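Local coordinates for galacto-N-biose/lacto-N-biose I transporter substrate-binding protein (Bifidobacterium longum, PDB 2Z8F) that binds galacto-N-biose and lacto-N-biose I, the latter here within lacto-N-tetraose, and probably delivers them to its ABC transporter, at residues D12-I18 with H300-A304; G92-V97 with A293-S298; N106-P112 with A326-E330. Numbering follows the deposited sequence.

In the fold
From the N terminus, D12-I18 leads into the strand 16-22 and meets the start of helix 301-311 in interaction 1, closing a long loop of 281 intervening residues. Interaction 2, between G92-V97 and A293-S298, lies wholly within that span, and the two contacts touch where P301 packs on Q95 and V97. Interaction 3 crosses both: N106-P112 falls inside their loops, but its partner A326-E330 comes after H300-A304. All three tie early parts of the chain to late ones within the same lobe, around the mixed sheet whose strand order, 47-53, 16-22, 77-81, 290-294, 121-126, is that of a class II periplasmic binding protein.

Interaction 1: D12-I18 with H300-A304; sequences DGGVVNI and HPKEA. With ZN (zinc ion), chain E.
D12 opens the contact in an extended loop conformation, its side chain in the m rotamer for chi1 so that OD2 lies 2.1 Å from the zinc ion. The metal is also held by H300 ND1 at 2.0 Å and E303 OE1 at 1.9 Å. Shared coordination brings D12 OD2 within 3.2 Å of H300 ND1 and 3.0 Å of E303 OE1 without hydrogen bonds between them. G13, G14 and V15 then swing away in an exposed turn, and the chain comes back as a strand at V16. Here V16 CG1 sits over one face of the H300 imidazole, a CH-pi contact 3.8 Å from the ring centroid and 20° off its normal, while D12 OD2 lies at the ring edge.

H300-A304 holds the N-cap residue (H300, phi/psi -131/59) and first turn of helix 301-311, and A304 N donates to H300 O at 2.9 Å. The i, i+3 spacing across this turn, with both chi1 angles m, puts H300 ND1 and E303 OE1 on the same zinc. This helix packs beside the parallel strands 16-22 and 47-53 of the solute-binding fold's mixed sheet.

N17 points its CB away from the helix. I18 points toward it (CA 6.3 Å from the CA of A304), its m,m rotamer placing CD1 3.8 Å from H300 CB and 4.4 Å from A304 CB.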
ATOM      1  N   ASP A  12      11.614 -12.193  33.125  1.00 23.75           N
ATOM      2  CA  ASP A  12      10.504 -13.013  32.662  1.00 22.77           C
ATOM      3  C   ASP A  12      10.751 -14.476  32.986  1.00 22.79           C
ATOM      4  O   ASP A  12      11.887 -14.883  33.244  1.00 23.10           O
ATOM      5  CB  ASP A  12      10.375 -12.918  31.142  1.00 22.48           C
ATOM      6  CG  ASP A  12       9.862 -11.585  30.672  1.00 22.94           C
ATOM      7  OD1 ASP A  12       9.243 -10.846  31.482  1.00 24.97           O
ATOM      8  OD2 ASP A  12      10.100 -11.297  29.475  1.00 20.62           O
ATOM      9  N   GLY A  13       9.683 -15.259  32.931  1.00 23.10           N
ATOM     10  CA  GLY A  13       9.777 -16.715  33.041  1.00 23.15           C
ATOM     11  C   GLY A  13      10.483 -17.315  31.834  1.00 22.86           C
ATOM     12  O   GLY A  13      10.764 -16.619  30.856  1.00 23.35           O
ATOM     13  N   GLY A  14      10.785 -18.611  31.908  1.00 21.84           N
ATOM     14  CA  GLY A  14      11.541 -19.297  30.877  1.00 21.95           C
ATOM     15  C   GLY A  14      10.972 -19.160  29.470  1.00 20.80           C
ATOM     16  O   GLY A  14      11.721 -18.967  28.524  1.00 21.49           O
ATOM     17  N   VAL A  15       9.649 -19.250  29.349  1.00 21.28           N
ATOM     18  CA  VAL A  15       8.970 -19.136  28.058  1.00 21.45           C
ATOM     19  C   VAL A  15       8.023 -17.928  28.075  1.00 21.90           C
ATOM     20  O   VAL A  15       7.114 -17.835  28.924  1.00 22.57           O
ATOM     21  CB  VAL A  15       8.169 -20.433  27.704  1.00 21.86           C
ATOM     22  CG1 VAL A  15       7.467 -20.295  26.363  1.00 22.16           C
ATOM     23  CG2 VAL A  15       9.096 -21.665  27.689  1.00 22.22           C
ATOM     24  N   VAL A  16       8.257 -17.005  27.140  1.00 21.56           N
ATOM     25  CA  VAL A  16       7.369 -15.892  26.892  1.00 21.78           C
ATOM     26  C   VAL A  16       6.601 -16.241  25.625  1.00 20.70           C
ATOM     27  O   VAL A  16       7.181 -16.765  24.677  1.00 20.92           O
ATOM     28  CB  VAL A  16       8.192 -14.575  26.752  1.00 21.54           C
ATOM     29  CG1 VAL A  16       7.438 -13.514  25.972  1.00 24.35           C
ATOM     30  CG2 VAL A  16       8.575 -14.071  28.153  1.00 21.64           C
ATOM     31  N   ASN A  17       5.289 -15.984  25.633  1.00 20.49           N
ATOM     32  CA  ASN A  17       4.459 -16.290  24.479  1.00 20.48           C
ATOM     33  C   ASN A  17       3.925 -15.011  23.882  1.00 20.43           C
ATOM     34  O   ASN A  17       3.277 -14.248  24.590  1.00 21.45           O
ATOM     35  CB  ASN A  17       3.296 -17.168  24.894  1.00 21.69           C
ATOM     36  CG  ASN A  17       3.729 -18.586  25.227  1.00 22.70           C
ATOM     37  OD1 ASN A  17       3.984 -19.388  24.331  1.00 24.56           O
ATOM     38  ND2 ASN A  17       3.759 -18.913  26.515  1.00 22.99           N
ATOM     39  N   ILE A  18       4.189 -14.832  22.587  1.00 19.62           N
ATOM     40  CA  ILE A  18       3.851 -13.638  21.804  1.00 20.76           C
ATOM     41  C   ILE A  18       2.854 -14.037  20.722  1.00 20.16           C
ATOM     42  O   ILE A  18       2.974 -15.106  20.127  1.00 19.64           O
ATOM     43  CB  ILE A  18       5.155 -13.096  21.100  1.00 20.13           C
ATOM     44  CG1 ILE A  18       6.194 -12.686  22.143  1.00 23.68           C
ATOM     45  CG2 ILE A  18       4.861 -11.943  20.080  1.00 23.37           C
ATOM     46  CD1 ILE A  18       5.687 -11.690  23.162  1.00 23.27           C
ATOM     47  N   HIS A 300       4.781  -8.036  27.016  1.00 22.28           N
ATOM     48  CA  HIS A 300       6.140  -8.356  26.614  1.00 21.08           C
ATOM     49  C   HIS A 300       6.610  -7.558  25.426  1.00 20.15           C
ATOM     50  O   HIS A 300       6.986  -8.132  24.409  1.00 19.60           O
ATOM     51  CB  HIS A 300       6.293  -9.868  26.388  1.00 21.43           C
ATOM     52  CG  HIS A 300       6.088 -10.667  27.639  1.00 22.03           C
ATOM     53  ND1 HIS A 300       7.033 -10.732  28.641  1.00 22.74           N
ATOM     54  CD2 HIS A 300       5.025 -11.388  28.071  1.00 23.86           C
ATOM     55  CE1 HIS A 300       6.563 -11.472  29.634  1.00 24.62           C
ATOM     56  NE2 HIS A 300       5.350 -11.891  29.306  1.00 24.10           N
ATOM     57  N   PRO A 301       6.616  -6.210  25.555  1.00 19.55           N
ATOM     58  CA  PRO A 301       7.070  -5.383  24.436  1.00 19.54           C
ATOM     59  C   PRO A 301       8.511  -5.642  24.010  1.00 18.52           C
ATOM     60  O   PRO A 301       8.801  -5.573  22.822  1.00 18.55           O
ATOM     61  CB  PRO A 301       6.952  -3.953  24.971  1.00 19.07           C
ATOM     62  CG  PRO A 301       6.944  -4.085  26.459  1.00 19.74           C
ATOM     63  CD  PRO A 301       6.259  -5.401  26.734  1.00 20.01           C
ATOM     64  N   LYS A 302       9.417  -5.926  24.946  1.00 18.89           N
ATOM     65  CA  LYS A 302      10.807  -6.165  24.549  1.00 18.56           C
ATOM     66  C   LYS A 302      10.960  -7.375  23.646  1.00 18.40           C
ATOM     67  O   LYS A 302      11.633  -7.325  22.622  1.00 19.36           O
ATOM     68  CB  LYS A 302      11.723  -6.340  25.762  1.00 19.29           C
ATOM     69  CG  LYS A 302      13.171  -6.431  25.350  1.00 17.64           C
ATOM     70  CD  LYS A 302      14.163  -6.359  26.481  1.00 20.19           C
ATOM     71  CE  LYS A 302      15.568  -6.362  25.892  1.00 20.55           C
ATOM     72  NZ  LYS A 302      16.671  -6.156  26.905  1.00 20.55           N
ATOM     73  N   GLU A 303      10.354  -8.484  24.049  1.00 18.30           N
ATOM     74  CA  GLU A 303      10.475  -9.696  23.260  1.00 18.65           C
ATOM     75  C   GLU A 303       9.626  -9.657  21.982  1.00 17.73           C
ATOM     76  O   GLU A 303      10.015 -10.202  20.960  1.00 17.89           O
ATOM     77  CB  GLU A 303      10.152 -10.930  24.116  1.00 18.13           C
ATOM     78  CG  GLU A 303      11.097 -11.123  25.297  1.00 19.87           C
ATOM     79  CD  GLU A 303      10.715 -10.269  26.488  1.00 19.26           C
ATOM     80  OE1 GLU A 303       9.490 -10.140  26.779  1.00 22.22           O
ATOM     81  OE2 GLU A 303      11.635  -9.708  27.158  1.00 21.29           O
ATOM     82  N   ALA A 304       8.467  -9.005  22.031  1.00 17.72           N
ATOM     83  CA  ALA A 304       7.738  -8.734  20.819  1.00 17.72           C
ATOM     84  C   ALA A 304       8.611  -8.023  19.783  1.00 17.57           C
ATOM     85  O   ALA A 304       8.629  -8.393  18.609  1.00 17.59           O
ATOM     86  CB  ALA A 304       6.474  -7.921  21.119  1.00 17.37           C
TER
HETATM   87 ZN    ZN E  11       8.877  -9.894  28.567  1.00 22.44          ZN

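Interaction 2: G92-V97 with A293-S298; sequences GLLQDV and AVLKNS
A293 and V294 belong to strand 290-294; locally A293-S298 runs antiparallel to the irregular G92-V97, which leaves helix 85-90 through a Schellman motif at G92 (phi +73°). The A293 methyl lies 3.9 Å from L94 CD2. V294 O accepts Q95 N at 2.9 Å, and V294 CB rests 3.8 Å from V97 CG1.

L295 faces L94 in a single beta bridge, a non-hydrogen-bonded antiparallel pair with CA atoms 4.3 Å apart. It joins the loop between helices 85-90 and 98-104 to the return strand 290-294 in the mixed sheet of a periplasmic binding-protein lobe. Both leucines are m,t and bring their CD2 atoms to 3.8 Å. The other bond flanking the pair is K296 N to L93 O, 2.8 Å.

From L295 to S298 the chain makes a type I turn, S298 N to L295 O 3.2 Å. A water links K296 NZ and G92 O, 3.0 Å from each. S298 O receives Q95 NE2 at 3.0 Å, while S298 OG bonds to D76. The extended t,t side chain of Q95 also reaches L295 O from NE2, at 3.3 Å. One glutamine amide thus bonds the carbonyls of the turn's first and last residues, holding the turn to the loop where the backbone bridge has stopped.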
ATOM      1  N   GLY A  92      -5.901   5.097  21.128  1.00 25.99           N
ATOM      2  CA  GLY A  92      -5.242   4.564  22.336  1.00 25.26           C
ATOM      3  C   GLY A  92      -4.944   3.072  22.281  1.00 25.38           C
ATOM      4  O   GLY A  92      -4.880   2.402  23.323  1.00 26.11           O
ATOM      5  N   LEU A  93      -4.742   2.543  21.076  1.00 23.93           N
ATOM      6  CA  LEU A  93      -4.554   1.099  20.898  1.00 23.08           C
ATOM      7  C   LEU A  93      -3.088   0.623  20.916  1.00 22.68           C
ATOM      8  O   LEU A  93      -2.830  -0.588  20.912  1.00 22.22           O
ATOM      9  CB  LEU A  93      -5.228   0.621  19.606  1.00 23.63           C
ATOM     10  CG  LEU A  93      -6.691   1.034  19.389  1.00 24.52           C
ATOM     11  CD1 LEU A  93      -7.135   0.487  18.040  1.00 26.73           C
ATOM     12  CD2 LEU A  93      -7.592   0.517  20.530  1.00 23.48           C
ATOM     13  N   LEU A  94      -2.150   1.564  20.927  1.00 21.12           N
ATOM     14  CA  LEU A  94      -0.729   1.227  20.818  1.00 21.10           C
ATOM     15  C   LEU A  94       0.034   1.370  22.124  1.00 21.61           C
ATOM     16  O   LEU A  94      -0.414   2.058  23.046  1.00 21.68           O
ATOM     17  CB  LEU A  94      -0.061   2.113  19.755  1.00 21.03           C
ATOM     18  CG  LEU A  94      -0.775   2.148  18.397  1.00 20.80           C
ATOM     19  CD1 LEU A  94       0.012   2.940  17.385  1.00 20.39           C
ATOM     20  CD2 LEU A  94      -1.018   0.728  17.866  1.00 19.61           C
ATOM     21  N   GLN A  95       1.202   0.729  22.170  1.00 21.05           N
ATOM     22  CA  GLN A  95       2.141   0.843  23.283  1.00 21.81           C
ATOM     23  C   GLN A  95       3.443   1.506  22.835  1.00 21.72           C
ATOM     24  O   GLN A  95       4.044   1.095  21.846  1.00 21.40           O
ATOM     25  CB  GLN A  95       2.459  -0.550  23.834  1.00 22.28           C
ATOM     26  CG  GLN A  95       3.294  -0.460  25.083  1.00 23.67           C
ATOM     27  CD  GLN A  95       3.514  -1.786  25.796  1.00 24.16           C
ATOM     28  OE1 GLN A  95       4.505  -1.934  26.492  1.00 24.56           O
ATOM     29  NE2 GLN A  95       2.592  -2.735  25.645  1.00 25.21           N
ATOM     30  N   ASP A  96       3.861   2.545  23.561  1.00 22.23           N
ATOM     31  CA  ASP A  96       5.132   3.220  23.329  1.00 22.59           C
ATOM     32  C   ASP A  96       6.275   2.228  23.553  1.00 21.83           C
ATOM     33  O   ASP A  96       6.435   1.710  24.660  1.00 22.41           O
ATOM     34  CB  ASP A  96       5.234   4.391  24.323  1.00 23.11           C
ATOM     35  CG  ASP A  96       6.564   5.119  24.267  1.00 25.58           C
ATOM     36  OD1 ASP A  96       7.474   4.668  23.558  1.00 25.56           O
ATOM     37  OD2 ASP A  96       6.704   6.148  24.988  1.00 27.87           O
ATOM     38  N   VAL A  97       7.020   1.933  22.494  1.00 21.89           N
ATOM     39  CA  VAL A  97       8.156   0.994  22.555  1.00 21.37           C
ATOM     40  C   VAL A  97       9.442   1.680  22.105  1.00 21.31           C
ATOM     41  O   VAL A  97      10.362   1.049  21.555  1.00 21.35           O
ATOM     42  CB  VAL A  97       7.906  -0.297  21.731  1.00 21.82           C
ATOM     43  CG1 VAL A  97       6.893  -1.204  22.436  1.00 20.45           C
ATOM     44  CG2 VAL A  97       7.446   0.016  20.309  1.00 20.26           C
ATOM     45  N   ALA A 293       2.899  -3.072  14.730  1.00 17.67           N
ATOM     46  CA  ALA A 293       2.886  -2.290  15.966  1.00 17.77           C
ATOM     47  C   ALA A 293       2.695  -3.174  17.181  1.00 19.02           C
ATOM     48  O   ALA A 293       2.107  -4.263  17.091  1.00 18.80           O
ATOM     49  CB  ALA A 293       1.765  -1.234  15.920  1.00 17.87           C
ATOM     50  N   VAL A 294       3.196  -2.696  18.320  1.00 19.31           N
ATOM     51  CA  VAL A 294       2.976  -3.356  19.605  1.00 18.98           C
ATOM     52  C   VAL A 294       1.728  -2.733  20.216  1.00 19.93           C
ATOM     53  O   VAL A 294       1.622  -1.499  20.285  1.00 20.07           O
ATOM     54  CB  VAL A 294       4.191  -3.193  20.561  1.00 19.33           C
ATOM     55  CG1 VAL A 294       3.922  -3.924  21.885  1.00 18.80           C
ATOM     56  CG2 VAL A 294       5.466  -3.747  19.893  1.00 19.71           C
ATOM     57  N   LEU A 295       0.776  -3.569  20.622  1.00 19.63           N
ATOM     58  CA  LEU A 295      -0.524  -3.073  21.084  1.00 20.66           C
ATOM     59  C   LEU A 295      -0.513  -2.738  22.577  1.00 21.60           C
ATOM     60  O   LEU A 295       0.358  -3.193  23.315  1.00 20.69           O
ATOM     61  CB  LEU A 295      -1.639  -4.068  20.728  1.00 20.51           C
ATOM     62  CG  LEU A 295      -1.831  -4.295  19.222  1.00 21.57           C
ATOM     63  CD1 LEU A 295      -3.119  -5.052  18.937  1.00 22.77           C
ATOM     64  CD2 LEU A 295      -1.803  -2.948  18.446  1.00 21.82           C
ATOM     65  N   LYS A 296      -1.497  -1.936  22.987  1.00 23.50           N
ATOM     66  CA  LYS A 296      -1.559  -1.290  24.304  1.00 26.03           C
ATOM     67  C   LYS A 296      -1.155  -2.126  25.520  1.00 26.97           C
ATOM     68  O   LYS A 296      -0.281  -1.716  26.293  1.00 29.21           O
ATOM     69  CB  LYS A 296      -2.957  -0.705  24.509  1.00 25.44           C
ATOM     70  CG  LYS A 296      -3.147   0.084  25.790  1.00 28.24           C
ATOM     71  CD  LYS A 296      -4.625   0.379  25.999  1.00 30.65           C
ATOM     72  CE  LYS A 296      -4.910   0.740  27.439  1.00 34.78           C
ATOM     73  NZ  LYS A 296      -4.323   2.064  27.813  1.00 38.97           N
ATOM     74  N   ASN A 297      -1.787  -3.275  25.678  1.00 27.98           N
ATOM     75  CA  ASN A 297      -1.607  -4.074  26.878  1.00 28.70           C
ATOM     76  C   ASN A 297      -0.773  -5.346  26.657  1.00 28.54           C
ATOM     77  O   ASN A 297      -0.914  -6.328  27.406  1.00 28.13           O
ATOM     78  CB  ASN A 297      -2.968  -4.435  27.469  1.00 29.52           C
ATOM     79  CG  ASN A 297      -3.819  -3.208  27.822  1.00 30.75           C
ATOM     80  OD1 ASN A 297      -4.937  -3.071  27.329  1.00 34.25           O
ATOM     81  ND2 ASN A 297      -3.302  -2.334  28.684  1.00 31.72           N
ATOM     82  N   SER A 298       0.087  -5.343  25.639  1.00 27.28           N
ATOM     83  CA  SER A 298       1.119  -6.381  25.558  1.00 26.15           C
ATOM     84  C   SER A 298       2.001  -6.325  26.801  1.00 25.32           C
ATOM     85  O   SER A 298       2.514  -5.275  27.158  1.00 24.05           O
ATOM     86  CB  SER A 298       1.998  -6.243  24.319  1.00 26.94           C
ATOM     87  OG  SER A 298       3.050  -7.208  24.380  1.00 24.75           O
TER
HETATM   88  O   HOH W   1      -3.690   3.999  25.605  1.00 50.62           O

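Interaction 3: N106-P112 with A326-E330; sequences NDFASGP and AATTE
A small methyl fills the main hollow here: A326 CB wedges between P112 CB at 3.7 Å and F108 CD1 at 4.2 Å, with P126 of strand 121-126 touching all three side chains. The backbones run antiparallel, F108 opposite A327 as a non-hydrogen-bonded pair (CA-CA 4.3 Å). Two nearly straight hydrogen bonds flank it: T328 N to D107 O, 2.8 Å, and A109 N to A326 O, 2.9 Å.

F108, m at chi1, directs its CA-to-CB bond away from A326-E330, and its ring packs on L125 and P126, with CE1 4.3 Å from A327 CB. The T328 methyl CG2 lies 3.9 Å from A109 CB, and T329 CG2 packs 3.4 Å from D107 OD1, an atom hydrogen-bonded to a MES molecule, probably from the crystallisation liquor. T328 OG1 meets two waters at 2.8 Å each, one donating to N106 O at 2.9 Å, the other weakly to F108 O at 3.4 Å; it also lies 3.2 Å from D107 O, at most a weak hydrogen bond.

A109 occupies the N-cap position of helix 110-114. This isolated antiparallel beta bridge joins the link between helices 98-104 and 110-114 to the loop after helix 315-320, in the periplasmic binding-protein lobe built on the mixed sheet that contains strand 121-126, the side chain of A326 about 10 Å from a galactose of the bound glycan.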
ATOM      1  N   ASN A 106      18.793   0.888  13.102  1.00 23.21           N
ATOM      2  CA  ASN A 106      19.769   0.805  12.027  1.00 23.32           C
ATOM      3  C   ASN A 106      19.561  -0.344  11.044  1.00 22.08           C
ATOM      4  O   ASN A 106      20.231  -0.412  10.022  1.00 22.75           O
ATOM      5  CB  ASN A 106      21.200   0.823  12.595  1.00 24.76           C
ATOM      6  CG  ASN A 106      21.609   2.214  13.127  1.00 27.48           C
ATOM      7  OD1 ASN A 106      22.618   2.344  13.817  1.00 35.04           O
ATOM      8  ND2 ASN A 106      20.825   3.238  12.813  1.00 30.38           N
ATOM      9  N   ASP A 107      18.613  -1.237  11.348  1.00 21.03           N
ATOM     10  CA  ASP A 107      18.246  -2.285  10.422  1.00 20.58           C
ATOM     11  C   ASP A 107      17.257  -1.814   9.345  1.00 19.46           C
ATOM     12  O   ASP A 107      16.958  -2.571   8.426  1.00 19.89           O
ATOM     13  CB  ASP A 107      17.569  -3.440  11.177  1.00 20.15           C
ATOM     14  CG  ASP A 107      18.538  -4.325  11.915  1.00 22.27           C
ATOM     15  OD1 ASP A 107      19.756  -4.168  11.727  1.00 21.47           O
ATOM     16  OD2 ASP A 107      18.049  -5.231  12.639  1.00 22.91           O
ATOM     17  N   PHE A 108      16.745  -0.587   9.469  1.00 19.86           N
ATOM     18  CA  PHE A 108      15.631  -0.120   8.640  1.00 19.34           C
ATOM     19  C   PHE A 108      15.932   1.192   7.956  1.00 20.68           C
ATOM     20  O   PHE A 108      16.691   2.001   8.496  1.00 21.15           O
ATOM     21  CB  PHE A 108      14.390   0.011   9.502  1.00 19.47           C
ATOM     22  CG  PHE A 108      13.969  -1.291  10.056  1.00 18.37           C
ATOM     23  CD1 PHE A 108      13.386  -2.225   9.223  1.00 19.51           C
ATOM     24  CD2 PHE A 108      14.246  -1.621  11.380  1.00 18.51           C
ATOM     25  CE1 PHE A 108      13.053  -3.493   9.725  1.00 19.30           C
ATOM     26  CE2 PHE A 108      13.918  -2.869  11.866  1.00 20.15           C
ATOM     27  CZ  PHE A 108      13.317  -3.789  11.021  1.00 19.43           C
ATOM     28  N   ALA A 109      15.346   1.385   6.773  1.00 20.30           N
ATOM     29  CA  ALA A 109      15.460   2.686   6.104  1.00 21.12           C
ATOM     30  C   ALA A 109      14.871   3.791   6.982  1.00 20.97           C
ATOM     31  O   ALA A 109      13.916   3.580   7.719  1.00 21.39           O
ATOM     32  CB  ALA A 109      14.810   2.661   4.718  1.00 20.76           C
ATOM     33  N   SER A 110      15.467   4.990   6.921  1.00 21.07           N
ATOM     34  CA  SER A 110      15.081   6.069   7.807  1.00 21.12           C
ATOM     35  C   SER A 110      13.658   6.587   7.596  1.00 20.04           C
ATOM     36  O   SER A 110      12.990   6.949   8.562  1.00 20.48           O
ATOM     37  CB  SER A 110      16.105   7.213   7.717  1.00 21.54           C
ATOM     38  OG  SER A 110      16.137   7.722   6.390  1.00 26.25           O
ATOM     39  N   GLY A 111      13.212   6.589   6.341  1.00 20.87           N
ATOM     40  CA  GLY A 111      11.849   7.033   5.997  1.00 21.15           C
ATOM     41  C   GLY A 111      10.813   6.155   6.676  1.00 21.12           C
ATOM     42  O   GLY A 111      10.063   6.610   7.550  1.00 21.24           O
ATOM     43  N   PRO A 112      10.753   4.870   6.273  1.00 21.71           N
ATOM     44  CA  PRO A 112       9.853   3.944   6.952  1.00 21.74           C
ATOM     45  C   PRO A 112       9.972   3.960   8.478  1.00 21.25           C
ATOM     46  O   PRO A 112       8.953   3.894   9.168  1.00 20.86           O
ATOM     47  CB  PRO A 112      10.263   2.585   6.365  1.00 20.94           C
ATOM     48  CG  PRO A 112      10.717   2.886   5.014  1.00 22.34           C
ATOM     49  CD  PRO A 112      11.443   4.236   5.145  1.00 21.76           C
ATOM     50  N   ALA A 326      11.226  -2.734   4.206  1.00 16.70           N
ATOM     51  CA  ALA A 326      11.842  -1.538   4.843  1.00 16.91           C
ATOM     52  C   ALA A 326      13.270  -1.831   5.322  1.00 18.29           C
ATOM     53  O   ALA A 326      14.082  -0.912   5.542  1.00 18.39           O
ATOM     54  CB  ALA A 326      10.966  -1.052   5.990  1.00 17.71           C
ATOM     55  N   ALA A 327      13.577  -3.105   5.517  1.00 17.90           N
ATOM     56  CA  ALA A 327      14.903  -3.501   6.025  1.00 18.61           C
ATOM     57  C   ALA A 327      16.002  -3.086   5.081  1.00 19.01           C
ATOM     58  O   ALA A 327      15.836  -3.148   3.867  1.00 19.70           O
ATOM     59  CB  ALA A 327      14.947  -5.010   6.234  1.00 18.57           C
ATOM     60  N   THR A 328      17.154  -2.704   5.643  1.00 20.11           N
ATOM     61  CA  THR A 328      18.307  -2.359   4.837  1.00 21.10           C
ATOM     62  C   THR A 328      19.459  -3.320   5.103  1.00 21.71           C
ATOM     63  O   THR A 328      20.569  -3.098   4.657  1.00 22.65           O
ATOM     64  CB  THR A 328      18.772  -0.923   5.147  1.00 20.58           C
ATOM     65  OG1 THR A 328      18.894  -0.788   6.559  1.00 24.03           O
ATOM     66  CG2 THR A 328      17.769   0.105   4.588  1.00 22.37           C
ATOM     67  N   THR A 329      19.174  -4.410   5.805  1.00 21.37           N
ATOM     68  CA  THR A 329      20.207  -5.359   6.229  1.00 21.97           C
ATOM     69  C   THR A 329      20.802  -6.168   5.070  1.00 22.76           C
ATOM     70  O   THR A 329      21.947  -6.636   5.168  1.00 23.54           O
ATOM     71  CB  THR A 329      19.657  -6.304   7.294  1.00 21.54           C
ATOM     72  OG1 THR A 329      18.398  -6.800   6.825  1.00 21.45           O
ATOM     73  CG2 THR A 329      19.436  -5.573   8.608  1.00 21.14           C
ATOM     74  N   GLU A 330      20.045  -6.327   3.981  1.00 23.45           N
ATOM     75  CA  GLU A 330      20.510  -6.998   2.756  1.00 24.75           C
ATOM     76  C   GLU A 330      19.655  -6.515   1.596  1.00 25.45           C
ATOM     77  O   GLU A 330      18.534  -6.059   1.824  1.00 25.49           O
ATOM     78  CB  GLU A 330      20.429  -8.525   2.879  1.00 25.61           C
ATOM     79  CG  GLU A 330      19.039  -9.066   3.102  1.00 27.24           C
ATOM     80  CD  GLU A 330      19.006 -10.583   3.194  1.00 28.22           C
ATOM     81  OE1 GLU A 330      19.006 -11.254   2.131  1.00 29.95           O
ATOM     82  OE2 GLU A 330      18.974 -11.094   4.332  1.00 30.60           O
TER
HETATM   83  O   HOH W   2      20.945  -2.206   7.886  1.00 29.46           O
HETATM   84  O   HOH W   3      19.690   1.821   6.966  1.00 46.02           O